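Local coordinates for protein dTDP-4-dehydrorhamnose 3,5-epimerase (Sulfolobus tokodaii, PDB 2B9U) that probably catalyses the epimerization at C3' and C5' of a dTDP-linked 4-keto-6-deoxy sugar on the pathway to dTDP-L-rhamnose, at residues Asn7-Ile15 against Thr93-Leu102; His61-Gln69 against Ser168-Asp176. All coordinates share one frame; numbering follows the deposited sequence.

Interaction 1: Asn7-Ile15 against Thr93-Leu102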
ATOM      1  N   ASN A   7      -4.812  21.669   1.293  1.00 31.11           N
ATOM      2  CA  ASN A   7      -3.696  22.287   0.582  1.00 31.07           C
ATOM      3  C   ASN A   7      -2.642  22.771   1.552  1.00 30.61           C
ATOM      4  O   ASN A   7      -2.916  23.636   2.383  1.00 30.57           O
ATOM      5  CB  ASN A   7      -4.156  23.508  -0.229  1.00 32.11           C
ATOM      6  CG  ASN A   7      -5.184  23.170  -1.283  1.00 34.64           C
ATOM      7  OD1 ASN A   7      -5.803  22.100  -1.256  1.00 36.40           O
ATOM      8  ND2 ASN A   7      -5.387  24.101  -2.223  1.00 36.41           N
ATOM      9  N   LEU A   8      -1.425  22.259   1.418  1.00 29.94           N
ATOM     10  CA  LEU A   8      -0.322  22.709   2.268  1.00 29.53           C
ATOM     11  C   LEU A   8       0.597  23.723   1.575  1.00 29.20           C
ATOM     12  O   LEU A   8       1.604  24.154   2.139  1.00 29.03           O
ATOM     13  CB  LEU A   8       0.470  21.513   2.817  1.00 29.12           C
ATOM     14  CG  LEU A   8      -0.292  20.398   3.567  1.00 29.62           C
ATOM     15  CD1 LEU A   8       0.699  19.458   4.201  1.00 29.16           C
ATOM     16  CD2 LEU A   8      -1.276  20.900   4.646  1.00 29.41           C
ATOM     17  N   GLY A   9       0.231  24.117   0.357  1.00 29.75           N
ATOM     18  CA  GLY A   9       1.047  25.021  -0.443  1.00 29.46           C
ATOM     19  C   GLY A   9       1.810  24.312  -1.543  1.00 29.70           C
ATOM     20  O   GLY A   9       2.231  23.166  -1.376  1.00 29.65           O
ATOM     21  N   MET A  10       1.970  25.002  -2.674  1.00 29.74           N
ATOM     22  CA  MET A  10       2.858  24.599  -3.792  1.00 29.71           C
ATOM     23  C   MET A  10       2.444  23.319  -4.518  1.00 29.10           C
ATOM     24  O   MET A  10       3.248  22.739  -5.235  1.00 29.16           O
ATOM     25  CB  MET A  10       4.332  24.452  -3.354  1.00 29.99           C
ATOM     26  CG  MET A  10       4.875  25.426  -2.334  1.00 32.29           C
ATOM     27  SD  MET A  10       6.615  25.032  -2.002  1.00 36.70           S
ATOM     28  CE  MET A  10       6.507  24.145  -0.453  1.00 34.85           C
ATOM     29  N   GLY A  11       1.208  22.872  -4.325  1.00 28.99           N
ATOM     30  CA  GLY A  11       0.740  21.619  -4.913  1.00 28.42           C
ATOM     31  C   GLY A  11       0.790  20.418  -3.978  1.00 28.29           C
ATOM     32  O   GLY A  11       0.391  19.314  -4.354  1.00 28.27           O
ATOM     33  N   ILE A  12       1.263  20.640  -2.753  1.00 28.24           N
ATOM     34  CA  ILE A  12       1.362  19.588  -1.730  1.00 27.61           C
ATOM     35  C   ILE A  12      -0.004  19.493  -1.054  1.00 27.46           C
ATOM     36  O   ILE A  12      -0.606  20.522  -0.709  1.00 27.26           O
ATOM     37  CB  ILE A  12       2.482  19.901  -0.674  1.00 27.75           C
ATOM     38  CG1 ILE A  12       3.840  20.163  -1.346  1.00 27.63           C
ATOM     39  CG2 ILE A  12       2.588  18.802   0.412  1.00 27.32           C
ATOM     40  CD1 ILE A  12       4.505  18.945  -1.941  1.00 29.77           C
ATOM     41  N   ILE A  13      -0.495  18.263  -0.881  1.00 26.24           N
ATOM     42  CA  ILE A  13      -1.820  18.036  -0.346  1.00 25.32           C
ATOM     43  C   ILE A  13      -1.764  17.006   0.775  1.00 25.49           C
ATOM     44  O   ILE A  13      -1.130  15.958   0.636  1.00 24.34           O
ATOM     45  CB  ILE A  13      -2.824  17.567  -1.442  1.00 25.99           C
ATOM     46  CG1 ILE A  13      -2.954  18.626  -2.556  1.00 26.07           C
ATOM     47  CG2 ILE A  13      -4.189  17.301  -0.824  1.00 23.82           C
ATOM     48  CD1 ILE A  13      -3.962  18.304  -3.640  1.00 27.98           C
ATOM     49  N   LEU A  14      -2.413  17.323   1.894  1.00 24.88           N
ATOM     50  CA  LEU A  14      -2.562  16.354   2.978  1.00 24.76           C
ATOM     51  C   LEU A  14      -3.904  15.659   2.818  1.00 23.96           C
ATOM     52  O   LEU A  14      -4.933  16.325   2.650  1.00 24.40           O
ATOM     53  CB  LEU A  14      -2.456  17.028   4.361  1.00 25.09           C
ATOM     54  CG  LEU A  14      -2.498  16.017   5.514  1.00 23.89           C
ATOM     55  CD1 LEU A  14      -1.107  15.802   6.101  1.00 25.47           C
ATOM     56  CD2 LEU A  14      -3.501  16.448   6.565  1.00 23.58           C
ATOM     57  N   ILE A  15      -3.884  14.326   2.840  1.00 22.95           N
ATOM     58  CA  ILE A  15      -5.100  13.522   2.709  1.00 22.74           C
ATOM     59  C   ILE A  15      -5.436  12.848   4.034  1.00 22.61           C
ATOM     60  O   ILE A  15      -4.572  12.225   4.672  1.00 22.00           O
ATOM     61  CB  ILE A  15      -5.009  12.468   1.559  1.00 22.42           C
ATOM     62  CG1 ILE A  15      -4.669  13.136   0.239  1.00 22.95           C
ATOM     63  CG2 ILE A  15      -6.342  11.730   1.357  1.00 22.96           C
ATOM     64  CD1 ILE A  15      -3.272  12.889  -0.207  1.00 26.34           C
ATOM     65  N   THR A  93       8.863  29.517  -5.372  1.00 48.24           N
ATOM     66  CA  THR A  93       9.006  28.846  -4.080  1.00 47.10           C
ATOM     67  C   THR A  93      10.180  27.857  -4.060  1.00 46.14           C
ATOM     68  O   THR A  93      10.236  26.976  -3.197  1.00 46.27           O
ATOM     69  CB  THR A  93       7.717  28.085  -3.702  1.00 47.16           C
ATOM     70  OG1 THR A  93       7.353  27.205  -4.776  1.00 47.37           O
ATOM     71  CG2 THR A  93       6.566  29.050  -3.414  1.00 47.32           C
ATOM     72  N   PHE A  94      11.107  27.998  -5.007  1.00 44.71           N
ATOM     73  CA  PHE A  94      12.311  27.157  -5.058  1.00 43.39           C
ATOM     74  C   PHE A  94      13.081  27.229  -3.738  1.00 42.76           C
ATOM     75  O   PHE A  94      13.406  28.321  -3.250  1.00 42.87           O
ATOM     76  CB  PHE A  94      13.211  27.575  -6.223  1.00 43.04           C
ATOM     77  CG  PHE A  94      14.528  26.844  -6.282  1.00 42.79           C
ATOM     78  CD1 PHE A  94      14.607  25.558  -6.808  1.00 42.11           C
ATOM     79  CD2 PHE A  94      15.697  27.454  -5.845  1.00 42.56           C
ATOM     80  CE1 PHE A  94      15.828  24.885  -6.883  1.00 42.31           C
ATOM     81  CE2 PHE A  94      16.923  26.783  -5.910  1.00 42.14           C
ATOM     82  CZ  PHE A  94      16.989  25.497  -6.428  1.00 41.62           C
ATOM     83  N   GLY A  95      13.350  26.059  -3.160  1.00 41.25           N
ATOM     84  CA  GLY A  95      14.040  25.975  -1.884  1.00 39.03           C
ATOM     85  C   GLY A  95      13.111  25.991  -0.687  1.00 37.70           C
ATOM     86  O   GLY A  95      13.556  25.778   0.429  1.00 37.49           O
ATOM     87  N   LYS A  96      11.824  26.251  -0.910  1.00 36.71           N
ATOM     88  CA  LYS A  96      10.832  26.191   0.171  1.00 35.64           C
ATOM     89  C   LYS A  96      10.357  24.752   0.373  1.00 34.96           C
ATOM     90  O   LYS A  96      10.467  23.906  -0.528  1.00 33.77           O
ATOM     91  CB  LYS A  96       9.638  27.116  -0.104  1.00 36.39           C
ATOM     92  CG  LYS A  96       9.997  28.600  -0.276  1.00 36.98           C
ATOM     93  CD  LYS A  96      10.314  29.299   1.046  1.00 37.60           C
ATOM     94  CE  LYS A  96      10.726  30.759   0.815  1.00 38.05           C
ATOM     95  NZ  LYS A  96       9.844  31.444  -0.198  1.00 38.66           N
ATOM     96  N   TYR A  97       9.819  24.473   1.553  1.00 34.51           N
ATOM     97  CA  TYR A  97       9.501  23.094   1.899  1.00 34.70           C
ATOM     98  C   TYR A  97       8.273  22.961   2.773  1.00 34.38           C
ATOM     99  O   TYR A  97       7.910  23.892   3.512  1.00 34.72           O
ATOM    100  CB  TYR A  97      10.713  22.408   2.551  1.00 34.78           C
ATOM    101  CG  TYR A  97      11.165  23.048   3.845  1.00 36.34           C
ATOM    102  CD1 TYR A  97      10.518  22.767   5.046  1.00 37.74           C
ATOM    103  CD2 TYR A  97      12.246  23.937   3.871  1.00 36.99           C
ATOM    104  CE1 TYR A  97      10.920  23.357   6.231  1.00 39.03           C
ATOM    105  CE2 TYR A  97      12.653  24.531   5.060  1.00 38.34           C
ATOM    106  CZ  TYR A  97      11.988  24.226   6.238  1.00 38.67           C
ATOM    107  OH  TYR A  97      12.369  24.793   7.431  1.00 40.58           O
ATOM    108  N   VAL A  98       7.638  21.797   2.682  1.00 33.31           N
ATOM    109  CA  VAL A  98       6.527  21.435   3.550  1.00 32.63           C
ATOM    110  C   VAL A  98       6.985  20.303   4.479  1.00 32.34           C
ATOM    111  O   VAL A  98       7.671  19.369   4.047  1.00 31.39           O
ATOM    112  CB  VAL A  98       5.254  21.022   2.727  1.00 32.58           C
ATOM    113  CG1 VAL A  98       4.157  20.472   3.625  1.00 31.79           C
ATOM    114  CG2 VAL A  98       4.724  22.202   1.926  1.00 32.35           C
ATOM    115  N   LYS A  99       6.626  20.428   5.755  1.00 31.95           N
ATOM    116  CA  LYS A  99       6.856  19.400   6.770  1.00 31.78           C
ATOM    117  C   LYS A  99       5.504  18.918   7.262  1.00 31.26           C
ATOM    118  O   LYS A  99       4.558  19.710   7.385  1.00 32.05           O
ATOM    119  CB  LYS A  99       7.644  19.969   7.958  1.00 32.21           C
ATOM    120  CG  LYS A  99       9.070  20.338   7.659  1.00 31.79           C
ATOM    121  CD  LYS A  99       9.822  20.575   8.948  1.00 33.64           C
ATOM    122  CE  LYS A  99      11.258  20.950   8.711  1.00 34.22           C
ATOM    123  NZ  LYS A  99      11.969  21.206  10.011  1.00 34.72           N
ATOM    124  N   ALA A 100       5.403  17.616   7.506  1.00 30.12           N
ATOM    125  CA  ALA A 100       4.199  16.998   8.056  1.00 28.84           C
ATOM    126  C   ALA A 100       4.562  15.696   8.765  1.00 28.89           C
ATOM    127  O   ALA A 100       5.331  14.881   8.225  1.00 27.96           O
ATOM    128  CB  ALA A 100       3.165  16.720   6.953  1.00 28.64           C
ATOM    129  N   GLU A 101       4.017  15.523   9.969  1.00 27.97           N
ATOM    130  CA  GLU A 101       4.099  14.263  10.690  1.00 28.38           C
ATOM    131  C   GLU A 101       3.034  13.299  10.206  1.00 27.11           C
ATOM    132  O   GLU A 101       1.822  13.550  10.331  1.00 27.04           O
ATOM    133  CB  GLU A 101       3.991  14.444  12.211  1.00 28.58           C
ATOM    134  CG  GLU A 101       4.468  13.179  12.958  1.00 32.01           C
ATOM    135  CD  GLU A 101       4.479  13.329  14.468  1.00 34.71           C
ATOM    136  OE1 GLU A 101       4.726  14.453  14.982  1.00 37.15           O
ATOM    137  OE2 GLU A 101       4.244  12.308  15.144  1.00 36.66           O
ATOM    138  N   LEU A 102       3.501  12.200   9.626  1.00 25.92           N
ATOM    139  CA  LEU A 102       2.622  11.112   9.215  1.00 24.57           C
ATOM    140  C   LEU A 102       2.932   9.960  10.136  1.00 23.88           C
ATOM    141  O   LEU A 102       4.086   9.701  10.446  1.00 23.47           O
ATOM    142  CB  LEU A 102       2.865  10.745   7.735  1.00 24.13           C
ATOM    143  CG  LEU A 102       2.845  11.920   6.748  1.00 23.03           C
ATOM    144  CD1 LEU A 102       3.273  11.484   5.351  1.00 21.34           C
ATOM    145  CD2 LEU A 102       1.445  12.622   6.687  1.00 20.18           C
TER
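Thr93 meets the tip of a hairpin through Met10: Met10 SD lies 3.6 Å from Thr93 OG1 and nearly as close to Thr93 CB. Thr93 OG1 is hydrogen-bonded to Asp86 and Ser91; the sulfur packs beside it. At Lys96, CB packs against the same sulfur at 4.1 Å, while the rest of the lysine chain turns away. Met10 is extended to SD and then bends at chi3 (-101°), which lays CE over the backbone at Tyr97, 3.9 Å from Tyr97 C, and against Val98 CG2 at 3.6 Å. Val98 divides its two methyls among several hairpin residues. CG1, anti to the backbone N (chi1 173°), touches Leu8 CD1 at 3.6 Å and Ile12 CG2 at 3.9 Å; CG2 takes Met10. The Leu8 and Val98 side chains cross at about a right angle, whereas Ile12 runs past Val98 in the opposite direction. Further on, Ala100 offers its CB loosely to Leu14, and Leu102 CD2 reaches Leu14 CD1 at 4.1 Å. Strands 12-15 and 97-102 run at 11° with axes 9.4 Å apart, too far for backbone pairing, so they are joined through side chains, which also pack on backbone atoms of the other segment. The hairpin turns through a type I' beta turn from Gly9 to Ile12 and faces an outermost strand of the second sheet, the face-to-face sheet packing of a cupin jelly roll.

Interaction 2: His61-Gln69 against Ser168-Asp176; sequences HYQRTPKEQ and SLEKAEVFD
Tyr62 and Phe175 join the end of strand 57-63, an inner strand of the five-stranded sheet of the cupin jelly roll, to the C-terminal tail, which has no regular secondary structure here. The polar link is a single hydrogen bond from Tyr62 OH to Glu173 O, 2.9 Å long. The carbonyl oxygen sits near the plane of the phenol ring, at its edge, but the hydroxyl stands 48° above the carbonyl plane. Further bonds hold the 64-68 loop within segment 61-69: Gln63 NE2, bracing it from the strand, donates almost straight to Lys67 O at 2.8 Å, and Thr65 OG1 donates to Glu68 OE1 from above the carboxylate plane. Apolar side chains flank the Tyr62 bond: Val174 CG1 approaches the same hydroxyl oxygen, Tyr62 OH, at 3.4 Å, and Ala172 CB also lies beside it. The aromatic contact is oblique, with the Tyr62 and Phe175 ring planes at 54° and their centroids 6.0 Å apart; Tyr62 CD2 meets Phe175 CE1 at 3.5 Å, at the edge of the phenylalanine. Tyr62 is placed there by chi1 52°, which sets its ring between the backbone N and the carbonyl carbon. Phe175 pushes on into the 64-68 loop, where Glu68 CB meets its edge at 3.7 Å from Phe175 CZ. At the far end of the phenylalanine ring, Gln63 O lies 3.1 Å from Phe175 CZ, near the ring plane.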
ATOM      1  N   HIS A  61      14.984  12.717  -2.226  1.00 27.76           N
ATOM      2  CA  HIS A  61      15.022  12.123  -3.560  1.00 28.07           C
ATOM      3  C   HIS A  61      13.976  12.643  -4.523  1.00 28.88           C
ATOM      4  O   HIS A  61      12.853  12.965  -4.130  1.00 28.58           O
ATOM      5  CB  HIS A  61      14.850  10.614  -3.472  1.00 28.00           C
ATOM      6  CG  HIS A  61      15.813   9.942  -2.550  1.00 28.29           C
ATOM      7  ND1 HIS A  61      15.423   8.979  -1.648  1.00 28.91           N
ATOM      8  CD2 HIS A  61      17.148  10.089  -2.392  1.00 29.87           C
ATOM      9  CE1 HIS A  61      16.479   8.555  -0.978  1.00 30.44           C
ATOM     10  NE2 HIS A  61      17.540   9.208  -1.415  1.00 30.21           N
ATOM     11  N   TYR A  62      14.367  12.702  -5.794  1.00 29.95           N
ATOM     12  CA  TYR A  62      13.464  12.985  -6.913  1.00 31.19           C
ATOM     13  C   TYR A  62      14.023  12.353  -8.202  1.00 31.88           C
ATOM     14  O   TYR A  62      15.224  12.111  -8.314  1.00 32.21           O
ATOM     15  CB  TYR A  62      13.247  14.501  -7.094  1.00 31.20           C
ATOM     16  CG  TYR A  62      14.521  15.315  -7.186  1.00 31.94           C
ATOM     17  CD1 TYR A  62      15.270  15.604  -6.044  1.00 32.61           C
ATOM     18  CD2 TYR A  62      14.981  15.798  -8.411  1.00 34.30           C
ATOM     19  CE1 TYR A  62      16.438  16.344  -6.116  1.00 32.50           C
ATOM     20  CE2 TYR A  62      16.163  16.547  -8.489  1.00 33.76           C
ATOM     21  CZ  TYR A  62      16.873  16.810  -7.326  1.00 33.67           C
ATOM     22  OH  TYR A  62      18.034  17.535  -7.371  1.00 36.88           O
ATOM     23  N   GLN A  63      13.142  12.067  -9.154  1.00 32.56           N
ATOM     24  CA  GLN A  63      13.561  11.672 -10.490  1.00 33.32           C
ATOM     25  C   GLN A  63      13.349  12.842 -11.444  1.00 34.03           C
ATOM     26  O   GLN A  63      12.296  13.472 -11.436  1.00 33.51           O
ATOM     27  CB  GLN A  63      12.818  10.416 -10.956  1.00 32.91           C
ATOM     28  CG  GLN A  63      13.626   9.127 -10.752  1.00 32.87           C
ATOM     29  CD  GLN A  63      12.855   7.832 -10.983  1.00 33.40           C
ATOM     30  OE1 GLN A  63      13.219   6.793 -10.421  1.00 34.44           O
ATOM     31  NE2 GLN A  63      11.792   7.879 -11.794  1.00 30.51           N
ATOM     32  N   ARG A  64      14.366  13.150 -12.244  1.00 35.40           N
ATOM     33  CA  ARG A  64      14.275  14.271 -13.176  1.00 36.96           C
ATOM     34  C   ARG A  64      13.416  13.936 -14.393  1.00 37.19           C
ATOM     35  O   ARG A  64      13.220  12.766 -14.722  1.00 37.26           O
ATOM     36  CB  ARG A  64      15.674  14.781 -13.591  1.00 37.48           C
ATOM     37  CG  ARG A  64      16.627  13.693 -14.040  1.00 39.52           C
ATOM     38  CD  ARG A  64      17.902  14.229 -14.683  1.00 43.09           C
ATOM     39  NE  ARG A  64      18.695  13.157 -15.287  1.00 46.01           N
ATOM     40  CZ  ARG A  64      18.443  12.585 -16.467  1.00 48.70           C
ATOM     41  NH1 ARG A  64      17.408  12.970 -17.214  1.00 50.58           N
ATOM     42  NH2 ARG A  64      19.242  11.616 -16.910  1.00 50.45           N
ATOM     43  N   THR A  65      12.895  14.980 -15.033  1.00 37.81           N
ATOM     44  CA  THR A  65      12.171  14.884 -16.302  1.00 38.68           C
ATOM     45  C   THR A  65      13.037  14.121 -17.340  1.00 38.40           C
ATOM     46  O   THR A  65      14.243  14.344 -17.406  1.00 38.60           O
ATOM     47  CB  THR A  65      11.760  16.317 -16.740  1.00 38.89           C
ATOM     48  OG1 THR A  65      10.431  16.590 -16.257  1.00 40.89           O
ATOM     49  CG2 THR A  65      11.809  16.524 -18.244  1.00 39.65           C
ATOM     50  N   PRO A  66      12.442  13.210 -18.143  1.00 38.01           N
ATOM     51  CA  PRO A  66      11.050  12.835 -18.389  1.00 37.58           C
ATOM     52  C   PRO A  66      10.589  11.628 -17.571  1.00 37.07           C
ATOM     53  O   PRO A  66       9.677  10.908 -17.989  1.00 36.93           O
ATOM     54  CB  PRO A  66      11.085  12.439 -19.868  1.00 37.85           C
ATOM     55  CG  PRO A  66      12.417  11.776 -20.027  1.00 37.39           C
ATOM     56  CD  PRO A  66      13.352  12.405 -18.984  1.00 38.15           C
ATOM     57  N   LYS A  67      11.236  11.408 -16.431  1.00 36.38           N
ATOM     58  CA  LYS A  67      10.917  10.295 -15.542  1.00 35.57           C
ATOM     59  C   LYS A  67      10.581  10.805 -14.138  1.00 34.48           C
ATOM     60  O   LYS A  67      10.871  10.150 -13.136  1.00 34.76           O
ATOM     61  CB  LYS A  67      12.083   9.300 -15.501  1.00 35.73           C
ATOM     62  CG  LYS A  67      12.310   8.550 -16.810  1.00 36.63           C
ATOM     63  CD  LYS A  67      11.286   7.459 -17.017  1.00 36.63           C
ATOM     64  CE  LYS A  67      11.433   6.825 -18.402  1.00 39.07           C
ATOM     65  NZ  LYS A  67      10.520   5.629 -18.561  1.00 38.59           N
ATOM     66  N   GLU A  68       9.963  11.979 -14.091  1.00 32.86           N
ATOM     67  CA  GLU A  68       9.506  12.589 -12.853  1.00 31.67           C
ATOM     68  C   GLU A  68       8.380  11.778 -12.196  1.00 30.15           C
ATOM     69  O   GLU A  68       7.626  11.077 -12.862  1.00 29.80           O
ATOM     70  CB  GLU A  68       9.079  14.045 -13.104  1.00 31.47           C
ATOM     71  CG  GLU A  68       7.754  14.248 -13.873  1.00 32.81           C
ATOM     72  CD  GLU A  68       7.807  13.855 -15.352  1.00 34.32           C
ATOM     73  OE1 GLU A  68       8.911  13.693 -15.920  1.00 33.54           O
ATOM     74  OE2 GLU A  68       6.717  13.705 -15.946  1.00 35.96           O
ATOM     75  N   GLN A  69       8.283  11.883 -10.877  1.00 28.85           N
ATOM     76  CA  GLN A  69       7.340  11.086 -10.116  1.00 27.21           C
ATOM     77  C   GLN A  69       6.557  11.951  -9.141  1.00 26.52           C
ATOM     78  O   GLN A  69       7.107  12.862  -8.528  1.00 26.54           O
ATOM     79  CB  GLN A  69       8.081   9.984  -9.343  1.00 27.47           C
ATOM     80  CG  GLN A  69       8.714   8.896 -10.193  1.00 25.80           C
ATOM     81  CD  GLN A  69       9.564   7.913  -9.389  1.00 26.89           C
ATOM     82  OE1 GLN A  69       9.514   6.698  -9.626  1.00 28.59           O
ATOM     83  NE2 GLN A  69      10.349   8.423  -8.448  1.00 23.64           N
ATOM     84  N   SER A 168      24.440  19.689  -1.891  1.00 39.51           N
ATOM     85  CA  SER A 168      23.597  20.738  -1.324  1.00 41.08           C
ATOM     86  C   SER A 168      22.658  21.298  -2.399  1.00 41.84           C
ATOM     87  O   SER A 168      22.914  21.154  -3.600  1.00 41.96           O
ATOM     88  CB  SER A 168      24.449  21.855  -0.717  1.00 41.18           C
ATOM     89  OG  SER A 168      25.200  22.516  -1.719  1.00 42.04           O
ATOM     90  N   LEU A 169      21.567  21.917  -1.970  1.00 43.08           N
ATOM     91  CA  LEU A 169      20.599  22.494  -2.903  1.00 44.70           C
ATOM     92  C   LEU A 169      21.225  23.349  -4.015  1.00 45.94           C
ATOM     93  O   LEU A 169      20.895  23.175  -5.193  1.00 45.84           O
ATOM     94  CB  LEU A 169      19.542  23.306  -2.158  1.00 44.54           C
ATOM     95  CG  LEU A 169      18.475  23.907  -3.077  1.00 44.33           C
ATOM     96  CD1 LEU A 169      17.757  22.816  -3.866  1.00 43.61           C
ATOM     97  CD2 LEU A 169      17.506  24.720  -2.275  1.00 45.17           C
ATOM     98  N   GLU A 170      22.132  24.254  -3.643  1.00 47.62           N
ATOM     99  CA  GLU A 170      22.719  25.188  -4.616  1.00 49.40           C
ATOM    100  C   GLU A 170      23.702  24.560  -5.611  1.00 50.23           C
ATOM    101  O   GLU A 170      24.025  25.175  -6.636  1.00 50.46           O
ATOM    102  CB  GLU A 170      23.337  26.401  -3.914  1.00 49.54           C
ATOM    103  CG  GLU A 170      22.390  27.599  -3.795  1.00 51.53           C
ATOM    104  CD  GLU A 170      21.359  27.456  -2.678  1.00 52.90           C
ATOM    105  OE1 GLU A 170      21.745  27.048  -1.564  1.00 53.49           O
ATOM    106  OE2 GLU A 170      20.164  27.779  -2.907  1.00 53.70           O
ATOM    107  N   LYS A 171      24.150  23.336  -5.322  1.00 51.05           N
ATOM    108  CA  LYS A 171      25.019  22.585  -6.237  1.00 52.04           C
ATOM    109  C   LYS A 171      24.256  21.591  -7.133  1.00 52.69           C
ATOM    110  O   LYS A 171      24.633  21.360  -8.287  1.00 53.19           O
ATOM    111  CB  LYS A 171      26.117  21.850  -5.460  1.00 51.97           C
ATOM    112  CG  LYS A 171      27.104  22.759  -4.723  1.00 52.97           C
ATOM    113  CD  LYS A 171      28.141  23.389  -5.658  1.00 53.90           C
ATOM    114  CE  LYS A 171      29.373  23.857  -4.888  1.00 54.87           C
ATOM    115  NZ  LYS A 171      30.342  22.747  -4.591  1.00 56.25           N
ATOM    116  N   ALA A 172      23.175  21.029  -6.597  1.00 53.27           N
ATOM    117  CA  ALA A 172      22.400  19.972  -7.251  1.00 53.70           C
ATOM    118  C   ALA A 172      21.882  20.295  -8.655  1.00 54.32           C
ATOM    119  O   ALA A 172      21.636  21.459  -8.992  1.00 54.10           O
ATOM    120  CB  ALA A 172      21.238  19.580  -6.361  1.00 53.60           C
ATOM    121  N   GLU A 173      21.722  19.239  -9.455  1.00 54.98           N
ATOM    122  CA  GLU A 173      21.015  19.289 -10.734  1.00 55.71           C
ATOM    123  C   GLU A 173      19.516  19.130 -10.459  1.00 55.79           C
ATOM    124  O   GLU A 173      19.069  18.074 -10.006  1.00 55.85           O
ATOM    125  CB  GLU A 173      21.512  18.170 -11.667  1.00 56.00           C
ATOM    126  CG  GLU A 173      22.998  18.242 -12.044  1.00 57.25           C
ATOM    127  CD  GLU A 173      23.323  19.433 -12.951  1.00 59.27           C
ATOM    128  OE1 GLU A 173      23.068  19.341 -14.180  1.00 59.84           O
ATOM    129  OE2 GLU A 173      23.834  20.453 -12.430  1.00 58.12           O
ATOM    130  N   VAL A 174      18.744  20.180 -10.732  1.00 55.88           N
ATOM    131  CA  VAL A 174      17.349  20.242 -10.289  1.00 55.75           C
ATOM    132  C   VAL A 174      16.325  20.475 -11.415  1.00 55.95           C
ATOM    133  O   VAL A 174      16.684  20.554 -12.592  1.00 55.75           O
ATOM    134  CB  VAL A 174      17.162  21.305  -9.155  1.00 55.93           C
ATOM    135  CG1 VAL A 174      17.945  20.919  -7.905  1.00 54.99           C
ATOM    136  CG2 VAL A 174      17.547  22.706  -9.638  1.00 55.75           C
ATOM    137  N   PHE A 175      15.052  20.568 -11.030  1.00 56.09           N
ATOM    138  CA  PHE A 175      13.947  20.826 -11.960  1.00 56.55           C
ATOM    139  C   PHE A 175      13.917  22.273 -12.468  1.00 57.01           C
ATOM    140  O   PHE A 175      14.554  23.166 -11.902  1.00 56.91           O
ATOM    141  CB  PHE A 175      12.604  20.528 -11.285  1.00 56.40           C
ATOM    142  CG  PHE A 175      12.181  19.085 -11.343  1.00 55.83           C
ATOM    143  CD1 PHE A 175      12.805  18.122 -10.554  1.00 55.51           C
ATOM    144  CD2 PHE A 175      11.120  18.698 -12.156  1.00 55.67           C
ATOM    145  CE1 PHE A 175      12.390  16.791 -10.594  1.00 54.92           C
ATOM    146  CE2 PHE A 175      10.699  17.363 -12.201  1.00 55.43           C
ATOM    147  CZ  PHE A 175      11.338  16.413 -11.418  1.00 54.68           C
ATOM    148  N   ASP A 176      13.139  22.491 -13.526  1.00 57.63           N
ATOM    149  CA  ASP A 176      12.961  23.812 -14.129  1.00 58.08           C
ATOM    150  C   ASP A 176      11.810  24.581 -13.488  1.00 58.22           C
ATOM    151  O   ASP A 176      10.732  24.037 -13.212  1.00 58.06           O
ATOM    152  CB  ASP A 176      12.740  23.676 -15.637  1.00 58.28           C
ATOM    153  CG  ASP A 176      13.811  22.830 -16.301  1.00 58.88           C
ATOM    154  OD1 ASP A 176      14.576  23.378 -17.119  1.00 59.12           O
ATOM    155  OD2 ASP A 176      13.905  21.623 -15.985  1.00 59.98           O
ATOM    156  OXT ASP A 176      11.947  25.777 -13.229  1.00 58.26           O
TER

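How the interactions relate
The centres of interactions 1 and 2 are about 17 Å apart, yet the two touch where the turn 93-96 meets the C-terminal tail. Phe94 and Gly95, in that turn of segment 93-102, pack on the tail: Gly95 CA is 3.7 Å from Leu169 CD2, Phe94 CZ is 3.8 Å from Leu169 CD1, and Phe94 CE1 is 3.9 Å from Val174 CG2. Both reach the five-stranded sheet, interaction 1 through its outermost strand 97-103 and interaction 2 through strand 57-63, with strands 79-86 and 116-122 between. Of the two, interaction 2 lies nearer the predicted substrate site: the side chain of Gln63 is about 4 Å from that of Tyr137, predicted to stack on the thymidine ring of the substrate. Interaction 1 is packing away from it.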